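Local atomic coordinates of BH2092 protein (Bacillus halodurans, PDB entry 3NHV), a protein that is of unknown function but carries a rhodanese-like domain, a fold that in its active relatives transfers sulfur by way of a loop cysteine. Residues I61-K71 with A90-F99; L14-S24 with K102-W111. All coordinates share one frame; numbering follows the deposited sequence.

Contact 1: residues I61-K71 with A90-F99; sequences INEDTTKRLSK and AAAKFAQLGF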
loop_
_atom_site.group_PDB
_atom_site.type_symbol
_atom_site.label_atom_id
_atom_site.label_comp_id
_atom_site.label_asym_id
_atom_site.label_seq_id
_atom_site.Cartn_x
_atom_site.Cartn_y
_atom_site.Cartn_z
ATOM N N ILE B 61 -19.562 3.350 -13.474
ATOM C CA ILE B 61 -18.950 2.432 -14.441
ATOM C C ILE B 61 -19.912 1.328 -14.871
ATOM O O ILE B 61 -20.427 0.580 -14.039
ATOM C CB ILE B 61 -17.692 1.760 -13.860
ATOM C CG1 ILE B 61 -16.633 2.816 -13.555
ATOM C CG2 ILE B 61 -17.150 0.729 -14.839
ATOM C CD1 ILE B 61 -15.363 2.244 -12.957
ATOM N N ASN B 62 -20.130 1.216 -16.177
ATOM C CA ASN B 62 -21.040 0.211 -16.727
ATOM C C ASN B 62 -20.858 0.118 -18.230
ATOM O O ASN B 62 -19.952 0.742 -18.788
ATOM C CB ASN B 62 -22.476 0.603 -16.418
ATOM C CG ASN B 62 -22.770 2.033 -16.813
ATOM O OD1 ASN B 62 -22.601 2.413 -17.976
ATOM N ND2 ASN B 62 -23.201 2.840 -15.846
ATOM N N GLU B 63 -21.724 -0.640 -18.895
ATOM C CA GLU B 63 -21.608 -0.797 -20.341
ATOM C C GLU B 63 -21.924 0.459 -21.157
ATOM O O GLU B 63 -21.483 0.583 -22.305
ATOM C CB GLU B 63 -22.467 -1.978 -20.811
ATOM C CG GLU B 63 -21.632 -3.120 -21.394
ATOM C CD GLU B 63 -22.322 -4.477 -21.319
ATOM O OE1 GLU B 63 -22.677 -4.924 -20.195
ATOM O OE2 GLU B 63 -22.507 -5.109 -22.386
ATOM N N ASP B 64 -22.665 1.389 -20.559
ATOM C CA ASP B 64 -23.033 2.643 -21.226
ATOM C C ASP B 64 -21.856 3.608 -21.292
ATOM O O ASP B 64 -21.626 4.282 -22.297
ATOM C CB ASP B 64 -24.182 3.333 -20.474
ATOM C CG ASP B 64 -25.535 2.677 -20.725
ATOM O OD1 ASP B 64 -26.515 3.034 -20.021
ATOM O OD2 ASP B 64 -25.619 1.811 -21.633
ATOM N N THR B 65 -21.111 3.669 -20.203
ATOM C CA THR B 65 -19.984 4.572 -20.122
ATOM C C THR B 65 -18.685 4.001 -20.695
ATOM O O THR B 65 -17.735 4.741 -20.949
ATOM C CB THR B 65 -19.773 4.992 -18.665
ATOM O OG1 THR B 65 -18.558 5.743 -18.553
ATOM C CG2 THR B 65 -19.713 3.763 -17.770
ATOM N N THR B 66 -18.654 2.695 -20.927
ATOM C CA THR B 66 -17.446 2.068 -21.443
ATOM C C THR B 66 -17.592 1.534 -22.858
ATOM O O THR B 66 -16.667 0.922 -23.403
ATOM C CB THR B 66 -17.012 0.922 -20.521
ATOM O OG1 THR B 66 -18.042 -0.074 -20.483
ATOM C CG2 THR B 66 -16.792 1.449 -19.106
ATOM N N LYS B 67 -18.750 1.786 -23.459
ATOM C CA LYS B 67 -19.030 1.311 -24.812
ATOM C C LYS B 67 -18.004 1.779 -25.845
ATOM O O LYS B 67 -17.600 1.015 -26.724
ATOM C CB LYS B 67 -20.437 1.750 -25.245
ATOM C CG LYS B 67 -20.626 3.263 -25.366
ATOM C CD LYS B 67 -22.029 3.615 -25.875
ATOM C CE LYS B 67 -22.102 5.062 -26.365
ATOM N NZ LYS B 67 -21.202 5.306 -27.548
ATOM N N ARG B 68 -17.568 3.029 -25.738
ATOM C CA ARG B 68 -16.614 3.559 -26.705
ATOM C C ARG B 68 -15.145 3.246 -26.390
ATOM O O ARG B 68 -14.244 3.831 -26.998
ATOM C CB ARG B 68 -16.794 5.077 -26.839
ATOM C CG ARG B 68 -16.183 5.880 -25.699
ATOM C CD ARG B 68 -17.021 5.852 -24.418
ATOM N NE ARG B 68 -16.324 6.506 -23.305
ATOM C CZ ARG B 68 -15.703 7.688 -23.380
ATOM N NH1 ARG B 68 -15.682 8.369 -24.526
ATOM N NH2 ARG B 68 -15.095 8.194 -22.304
ATOM N N LEU B 69 -14.900 2.340 -25.445
ATOM C CA LEU B 69 -13.530 1.982 -25.073
ATOM C C LEU B 69 -13.110 0.663 -25.694
ATOM O O LEU B 69 -13.829 -0.326 -25.604
ATOM C CB LEU B 69 -13.394 1.903 -23.555
ATOM C CG LEU B 69 -13.733 3.203 -22.826
ATOM C CD1 LEU B 69 -13.513 3.035 -21.326
ATOM C CD2 LEU B 69 -12.868 4.324 -23.366
ATOM N N SER B 70 -11.939 0.647 -26.319
ATOM C CA SER B 70 -11.437 -0.560 -26.968
ATOM C C SER B 70 -11.034 -1.694 -26.017
ATOM O O SER B 70 -10.332 -1.476 -25.036
ATOM C CB SER B 70 -10.247 -0.204 -27.862
ATOM O OG SER B 70 -9.648 -1.378 -28.383
ATOM N N LYS B 71 -11.483 -2.907 -26.329
ATOM C CA LYS B 71 -11.165 -4.089 -25.529
ATOM C C LYS B 71 -9.767 -4.597 -25.865
ATOM O O LYS B 71 -9.258 -5.506 -25.210
ATOM C CB LYS B 71 -12.163 -5.218 -25.807
ATOM C CG LYS B 71 -13.597 -4.961 -25.357
ATOM C CD LYS B 71 -13.807 -5.302 -23.896
ATOM C CE LYS B 71 -15.269 -5.133 -23.487
ATOM N NZ LYS B 71 -16.205 -6.012 -24.257
ATOM N N ALA B 90 -13.008 -0.383 -8.930
ATOM C CA ALA B 90 -13.120 -0.082 -10.349
ATOM C C ALA B 90 -12.575 -1.210 -11.221
ATOM O O ALA B 90 -13.214 -1.617 -12.197
ATOM C CB ALA B 90 -12.395 1.220 -10.667
ATOM N N ALA B 91 -11.397 -1.719 -10.873
ATOM C CA ALA B 91 -10.797 -2.800 -11.641
ATOM C C ALA B 91 -11.781 -3.953 -11.760
ATOM O O ALA B 91 -11.977 -4.509 -12.848
ATOM C CB ALA B 91 -9.517 -3.275 -10.968
ATOM N N ALA B 92 -12.404 -4.308 -10.640
ATOM C CA ALA B 92 -13.375 -5.401 -10.621
ATOM C C ALA B 92 -14.499 -5.190 -11.640
ATOM O O ALA B 92 -14.780 -6.074 -12.449
ATOM C CB ALA B 92 -13.959 -5.552 -9.220
ATOM N N LYS B 93 -15.135 -4.020 -11.601
ATOM C CA LYS B 93 -16.219 -3.740 -12.534
ATOM C C LYS B 93 -15.731 -3.863 -13.973
ATOM O O LYS B 93 -16.388 -4.490 -14.810
ATOM C CB LYS B 93 -16.797 -2.337 -12.310
ATOM C CG LYS B 93 -17.222 -2.058 -10.883
ATOM C CD LYS B 93 -18.148 -0.854 -10.794
ATOM C CE LYS B 93 -18.317 -0.387 -9.351
ATOM N NZ LYS B 93 -18.598 -1.516 -8.415
ATOM N N PHE B 94 -14.582 -3.260 -14.265
ATOM C CA PHE B 94 -14.033 -3.324 -15.614
ATOM C C PHE B 94 -13.779 -4.768 -16.020
ATOM O O PHE B 94 -14.017 -5.151 -17.169
ATOM C CB PHE B 94 -12.728 -2.525 -15.712
ATOM C CG PHE B 94 -12.926 -1.077 -16.058
ATOM C CD1 PHE B 94 -13.287 -0.701 -17.352
ATOM C CD2 PHE B 94 -12.742 -0.089 -15.094
ATOM C CE1 PHE B 94 -13.459 0.641 -17.679
ATOM C CE2 PHE B 94 -12.911 1.253 -15.407
ATOM C CZ PHE B 94 -13.270 1.624 -16.705
ATOM N N ALA B 95 -13.300 -5.571 -15.074
ATOM C CA ALA B 95 -13.022 -6.971 -15.360
ATOM C C ALA B 95 -14.317 -7.725 -15.642
ATOM O O ALA B 95 -14.332 -8.687 -16.405
ATOM C CB ALA B 95 -12.284 -7.612 -14.193
ATOM N N GLN B 96 -15.402 -7.285 -15.020
ATOM C CA GLN B 96 -16.694 -7.920 -15.222
ATOM C C GLN B 96 -17.226 -7.569 -16.613
ATOM O O GLN B 96 -17.927 -8.363 -17.232
ATOM C CB GLN B 96 -17.665 -7.465 -14.126
ATOM C CG GLN B 96 -19.048 -8.102 -14.169
ATOM C CD GLN B 96 -19.838 -7.842 -12.891
ATOM O OE1 GLN B 96 -20.041 -6.687 -12.492
ATOM N NE2 GLN B 96 -20.285 -8.916 -12.242
ATOM N N LEU B 97 -16.867 -6.388 -17.109
ATOM C CA LEU B 97 -17.306 -5.948 -18.430
ATOM C C LEU B 97 -16.469 -6.564 -19.552
ATOM O O LEU B 97 -16.674 -6.254 -20.725
ATOM C CB LEU B 97 -17.250 -4.417 -18.524
ATOM C CG LEU B 97 -18.268 -3.634 -17.687
ATOM C CD1 LEU B 97 -17.831 -2.190 -17.523
ATOM C CD2 LEU B 97 -19.634 -3.719 -18.352
ATOM N N GLY B 98 -15.522 -7.428 -19.188
ATOM C CA GLY B 98 -14.678 -8.079 -20.183
ATOM C C GLY B 98 -13.373 -7.375 -20.536
ATOM O O GLY B 98 -12.640 -7.850 -21.400
ATOM N N PHE B 99 -13.079 -6.254 -19.879
ATOM C CA PHE B 99 -11.855 -5.494 -20.125
ATOM C C PHE B 99 -10.622 -6.039 -19.394
ATOM O O PHE B 99 -10.737 -6.709 -18.366
ATOM C CB PHE B 99 -12.036 -4.030 -19.699
ATOM C CG PHE B 99 -12.810 -3.192 -20.675
ATOM C CD1 PHE B 99 -14.101 -2.759 -20.378
ATOM C CD2 PHE B 99 -12.246 -2.829 -21.894
ATOM C CE1 PHE B 99 -14.814 -1.977 -21.286
ATOM C CE2 PHE B 99 -12.948 -2.052 -22.804
ATOM C CZ PHE B 99 -14.234 -1.625 -22.500
#
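Phe99 and Lys71 cross at about a right angle: the lysine chain, bent at its second torsion (chi2 -84°), lays CD over one face of the phenyl ring, 3.7 Å from the centroid, a CH-pi contact. The ammonium NZ lies farther out above the same ring, too distant for more than a weak cation-pi attraction. The outer edge of Phe99 points at the loop backbone, with CZ 3.4 Å from Leu69 O in the ring plane, while Thr66 CB and Leu69 CB come up to CE1 and CZ from the side of the ring away from Lys71. With an alanine for Phe99, Lys71 would probably lose its platform and a gap open beside Thr66 and Leu69. Phe94 is also met over a face, by Ile61 CG2 above the ring centre, and Ile61 CD1 comes within 3.6 Å of Phe94 CE2. Leu97 splits its methyls, CD1 meeting the tip of Thr66 and CD2 sliding past Glu63 CG at 3.7 Å. Thr66 OG1 is turned back to its own loop, donating to Asn62 O (2.7 Å), and Asn62 OD1 accepts from Thr65 N in an Asx motif. A Schellman motif at Gly98 ends helix 86-96. Phe94 and Phe99 also rest on Ile75 of strand 74-78, and Leu69 touches Ile54 of strand 54-55; Ala91 and Ala92 of the helix pack on Tyr10 of the second subunit.

Contact 2: residues L14-S24 with K102-W111; sequences LSYETDIADLS and KELIGGIEYW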
loop_
_atom_site.group_PDB
_atom_site.type_symbol
_atom_site.label_atom_id
_atom_site.label_comp_id
_atom_site.label_asym_id
_atom_site.label_seq_id
_atom_site.Cartn_x
_atom_site.Cartn_y
_atom_site.Cartn_z
ATOM N N LEU B 14 2.156 -8.341 -9.902
ATOM C CA LEU B 14 2.465 -7.309 -10.895
ATOM C C LEU B 14 1.468 -7.281 -12.061
ATOM O O LEU B 14 1.200 -6.220 -12.629
ATOM C CB LEU B 14 3.881 -7.528 -11.447
ATOM C CG LEU B 14 5.051 -7.376 -10.469
ATOM C CD1 LEU B 14 6.266 -8.050 -11.057
ATOM C CD2 LEU B 14 5.319 -5.898 -10.175
ATOM N N SER B 15 0.926 -8.449 -12.410
ATOM C CA SER B 15 -0.025 -8.564 -13.507
ATOM C C SER B 15 -1.344 -7.827 -13.242
ATOM O O SER B 15 -2.161 -7.671 -14.149
ATOM C CB SER B 15 -0.319 -10.042 -13.809
ATOM O OG SER B 15 -1.147 -10.638 -12.814
ATOM N N TYR B 16 -1.560 -7.380 -12.009
ATOM C CA TYR B 16 -2.794 -6.662 -11.677
ATOM C C TYR B 16 -2.541 -5.207 -11.313
ATOM O O TYR B 16 -3.450 -4.511 -10.858
ATOM C CB TYR B 16 -3.525 -7.352 -10.510
ATOM C CG TYR B 16 -4.052 -8.732 -10.840
ATOM C CD1 TYR B 16 -4.987 -8.913 -11.864
ATOM C CD2 TYR B 16 -3.602 -9.859 -10.151
ATOM C CE1 TYR B 16 -5.456 -10.179 -12.198
ATOM C CE2 TYR B 16 -4.067 -11.134 -10.476
ATOM C CZ TYR B 16 -4.993 -11.284 -11.504
ATOM O OH TYR B 16 -5.448 -12.539 -11.852
ATOM N N GLU B 17 -1.317 -4.733 -11.512
ATOM C CA GLU B 17 -1.019 -3.354 -11.152
ATOM C C GLU B 17 0.109 -2.706 -11.941
ATOM O O GLU B 17 0.764 -3.335 -12.771
ATOM C CB GLU B 17 -0.711 -3.269 -9.648
ATOM C CG GLU B 17 0.411 -4.192 -9.183
ATOM C CD GLU B 17 0.623 -4.188 -7.663
ATOM O OE1 GLU B 17 -0.357 -4.413 -6.912
ATOM O OE2 GLU B 17 1.779 -3.974 -7.222
ATOM N N THR B 18 0.305 -1.423 -11.682
ATOM C CA THR B 18 1.348 -0.661 -12.327
ATOM C C THR B 18 1.654 0.496 -11.396
ATOM O O THR B 18 0.789 0.923 -10.627
ATOM C CB THR B 18 0.895 -0.130 -13.697
ATOM O OG1 THR B 18 1.900 0.741 -14.225
ATOM C CG2 THR B 18 -0.412 0.630 -13.571
ATOM N N ASP B 19 2.881 0.999 -11.455
ATOM C CA ASP B 19 3.260 2.090 -10.581
ATOM C C ASP B 19 3.483 3.404 -11.315
ATOM O O ASP B 19 3.491 3.446 -12.543
ATOM C CB ASP B 19 4.504 1.704 -9.754
ATOM C CG ASP B 19 5.777 1.570 -10.592
ATOM O OD1 ASP B 19 5.750 1.841 -11.817
ATOM O OD2 ASP B 19 6.818 1.197 -10.001
ATOM N N ILE B 20 3.652 4.473 -10.543
ATOM C CA ILE B 20 3.868 5.802 -11.085
ATOM C C ILE B 20 4.951 5.813 -12.158
ATOM O O ILE B 20 4.756 6.344 -13.249
ATOM C CB ILE B 20 4.245 6.779 -9.965
ATOM C CG1 ILE B 20 3.155 6.765 -8.894
ATOM C CG2 ILE B 20 4.399 8.182 -10.518
ATOM C CD1 ILE B 20 1.791 7.161 -9.416
ATOM N N ALA B 21 6.091 5.215 -11.848
ATOM C CA ALA B 21 7.202 5.157 -12.781
ATOM C C ALA B 21 6.774 4.578 -14.120
ATOM O O ALA B 21 6.970 5.192 -15.161
ATOM C CB ALA B 21 8.335 4.314 -12.190
ATOM N N ASP B 22 6.197 3.384 -14.094
ATOM C CA ASP B 22 5.776 2.750 -15.332
ATOM C C ASP B 22 4.759 3.566 -16.126
ATOM O O ASP B 22 4.820 3.601 -17.353
ATOM C CB ASP B 22 5.215 1.357 -15.053
ATOM C CG ASP B 22 6.254 0.422 -14.464
ATOM O OD1 ASP B 22 7.373 0.354 -15.014
ATOM O OD2 ASP B 22 5.947 -0.248 -13.452
ATOM N N LEU B 23 3.829 4.215 -15.430
ATOM C CA LEU B 23 2.812 5.015 -16.091
ATOM C C LEU B 23 3.456 6.238 -16.736
ATOM O O LEU B 23 3.114 6.602 -17.858
ATOM C CB LEU B 23 1.753 5.472 -15.087
ATOM C CG LEU B 23 0.301 5.664 -15.559
ATOM C CD1 LEU B 23 -0.375 6.688 -14.661
ATOM C CD2 LEU B 23 0.239 6.118 -16.991
ATOM N N SER B 24 4.393 6.863 -16.026
ATOM C CA SER B 24 5.073 8.051 -16.533
ATOM C C SER B 24 5.820 7.739 -17.818
ATOM O O SER B 24 5.900 8.566 -18.723
ATOM C CB SER B 24 6.064 8.599 -15.497
ATOM O OG SER B 24 7.217 7.776 -15.387
ATOM N N LYS B 102 -5.627 -2.983 -14.890
ATOM C CA LYS B 102 -4.608 -2.940 -13.843
ATOM C C LYS B 102 -4.888 -1.676 -13.028
ATOM O O LYS B 102 -5.364 -0.681 -13.581
ATOM C CB LYS B 102 -3.195 -2.833 -14.441
ATOM C CG LYS B 102 -2.758 -4.003 -15.309
ATOM C CD LYS B 102 -1.281 -3.898 -15.691
ATOM C CE LYS B 102 -0.783 -5.212 -16.299
ATOM N NZ LYS B 102 0.698 -5.385 -16.180
ATOM N N GLU B 103 -4.604 -1.708 -11.726
ATOM C CA GLU B 103 -4.817 -0.535 -10.879
ATOM C C GLU B 103 -3.478 0.132 -10.616
ATOM O O GLU B 103 -2.450 -0.541 -10.519
ATOM C CB GLU B 103 -5.469 -0.919 -9.546
ATOM C CG GLU B 103 -4.608 -1.795 -8.645
ATOM C CD GLU B 103 -5.351 -2.291 -7.411
ATOM O OE1 GLU B 103 -5.889 -1.450 -6.652
ATOM O OE2 GLU B 103 -5.393 -3.522 -7.198
ATOM N N LEU B 104 -3.503 1.457 -10.509
ATOM C CA LEU B 104 -2.303 2.245 -10.264
ATOM C C LEU B 104 -2.085 2.445 -8.769
ATOM O O LEU B 104 -2.901 3.084 -8.102
ATOM C CB LEU B 104 -2.433 3.614 -10.930
ATOM C CG LEU B 104 -1.243 4.549 -10.738
ATOM C CD1 LEU B 104 -0.063 4.038 -11.552
ATOM C CD2 LEU B 104 -1.603 5.954 -11.179
ATOM N N ILE B 105 -0.985 1.908 -8.248
ATOM C CA ILE B 105 -0.659 2.059 -6.832
ATOM C C ILE B 105 -0.065 3.449 -6.612
ATOM O O ILE B 105 0.788 3.901 -7.380
ATOM C CB ILE B 105 0.378 1.009 -6.363
ATOM C CG1 ILE B 105 1.665 1.144 -7.171
ATOM C CG2 ILE B 105 -0.183 -0.387 -6.530
ATOM C CD1 ILE B 105 2.831 0.354 -6.602
ATOM N N GLY B 106 -0.521 4.124 -5.563
ATOM C CA GLY B 106 -0.020 5.455 -5.273
ATOM C C GLY B 106 -1.034 6.514 -5.666
ATOM O O GLY B 106 -1.051 7.618 -5.114
ATOM N N GLY B 107 -1.887 6.174 -6.627
ATOM C CA GLY B 107 -2.901 7.112 -7.072
ATOM C C GLY B 107 -2.294 8.410 -7.570
ATOM O O GLY B 107 -1.121 8.455 -7.947
ATOM N N ILE B 108 -3.089 9.473 -7.564
ATOM C CA ILE B 108 -2.625 10.765 -8.030
ATOM C C ILE B 108 -1.784 11.424 -6.951
ATOM O O ILE B 108 -0.984 12.313 -7.223
ATOM C CB ILE B 108 -3.817 11.680 -8.401
ATOM C CG1 ILE B 108 -3.311 12.943 -9.106
ATOM C CG2 ILE B 108 -4.614 12.036 -7.154
ATOM C CD1 ILE B 108 -4.421 13.796 -9.705
ATOM N N GLU B 109 -1.969 10.978 -5.718
ATOM C CA GLU B 109 -1.207 11.529 -4.628
ATOM C C GLU B 109 0.286 11.347 -4.892
ATOM O O GLU B 109 1.038 12.314 -4.936
ATOM C CB GLU B 109 -1.575 10.848 -3.321
ATOM C CG GLU B 109 -0.671 11.268 -2.195
ATOM C CD GLU B 109 -0.884 10.463 -0.944
ATOM O OE1 GLU B 109 -0.031 10.567 -0.039
ATOM O OE2 GLU B 109 -1.901 9.737 -0.866
ATOM N N TYR B 110 0.726 10.111 -5.080
ATOM C CA TYR B 110 2.138 9.880 -5.325
ATOM C C TYR B 110 2.584 10.270 -6.727
ATOM O O TYR B 110 3.779 10.395 -6.993
ATOM C CB TYR B 110 2.496 8.427 -4.996
ATOM C CG TYR B 110 2.861 8.249 -3.534
ATOM C CD1 TYR B 110 4.184 8.417 -3.100
ATOM C CD2 TYR B 110 1.880 7.993 -2.567
ATOM C CE1 TYR B 110 4.519 8.343 -1.743
ATOM C CE2 TYR B 110 2.210 7.918 -1.206
ATOM C CZ TYR B 110 3.527 8.097 -0.808
ATOM O OH TYR B 110 3.854 8.046 0.526
ATOM N N TRP B 111 1.629 10.484 -7.625
ATOM C CA TRP B 111 1.968 10.895 -8.981
ATOM C C TRP B 111 2.496 12.319 -8.910
ATOM O O TRP B 111 3.488 12.668 -9.558
ATOM C CB TRP B 111 0.740 10.842 -9.883
ATOM C CG TRP B 111 0.959 11.526 -11.173
ATOM C CD1 TRP B 111 0.756 12.847 -11.442
ATOM C CD2 TRP B 111 1.508 10.950 -12.363
ATOM N NE1 TRP B 111 1.148 13.132 -12.725
ATOM C CE2 TRP B 111 1.613 11.989 -13.314
ATOM C CE3 TRP B 111 1.923 9.661 -12.715
ATOM C CZ2 TRP B 111 2.118 11.776 -14.601
ATOM C CZ3 TRP B 111 2.427 9.446 -13.996
ATOM C CH2 TRP B 111 2.521 10.499 -14.923
#
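Leu104 CG stands anti to the backbone N (chi1 179°), which carries CD2 to Leu23 CD1, 3.8 Å away, and to the end of Ile20, while CD1 lies against Thr18 O. Trp111 likewise has CG opposite its backbone N (chi1 167°), and its indole swings toward helix 20-28. There Ile20 CG2 comes obliquely to Trp111 CE3 at 3.6 Å, and Ser24 N lies at the ring edge, near its plane, beside CZ3. Leu23 crosses both Leu104 and Trp111 at about a right angle, filling the corner between strand and helix. The indole NE1 donates to Glu117 O.

Backbone bonds join the strands: Glu103 N donates to Tyr16 O, Thr18 N to Glu103 O at 3.1 Å, and Ile105 N to Thr18 O. This pairing makes strand 17-19 a parallel edge strand beside 100-105 in the five-stranded sheet of the rhodanese-like fold. Glu17 lies on the same sheet face as Ile105, whose CG2 touches the Glu17 carboxylate carbon CD at 4.0 Å. Glu17 hydrogen-bonds to Asn85 of the third subunit; Glu103 hydrogen-bonds to Thr88 of its own chain and forms a salt bridge with Lys13 of the second subunit. Asp19 is the N-cap of helix 20-28, its OD1 accepting from Asp22 N at 2.8 Å, while OD2 takes Asn85 N of the third subunit. From strand 100-105 the extended chain of Lys102 reaches across to the Leu14-Glu17 turn, its CE 3.5 Å from Ser15 O.

How the contacts relate
Contact 2 is the more buried, close to the centre of the chain, whereas contact 1 lies farther out and is only partly buried. Their segments adjoin in sequence: helix 86-96, used by contact 1, is followed by strand 100-105, used by contact 2, and contact 1 is nested within the long loop that contact 2 closes. Contact 1 fastens a loop to a helix without any hydrogen bond across it, relying on apolar and aromatic touches with an exposed lysine on its outer side. Contact 2 combines parallel sheet pairing with an apolar cluster where two helices meet the strand. Both meet the second subunit, and contact 2 meets the third as well, with carboxylates among its polar partners there.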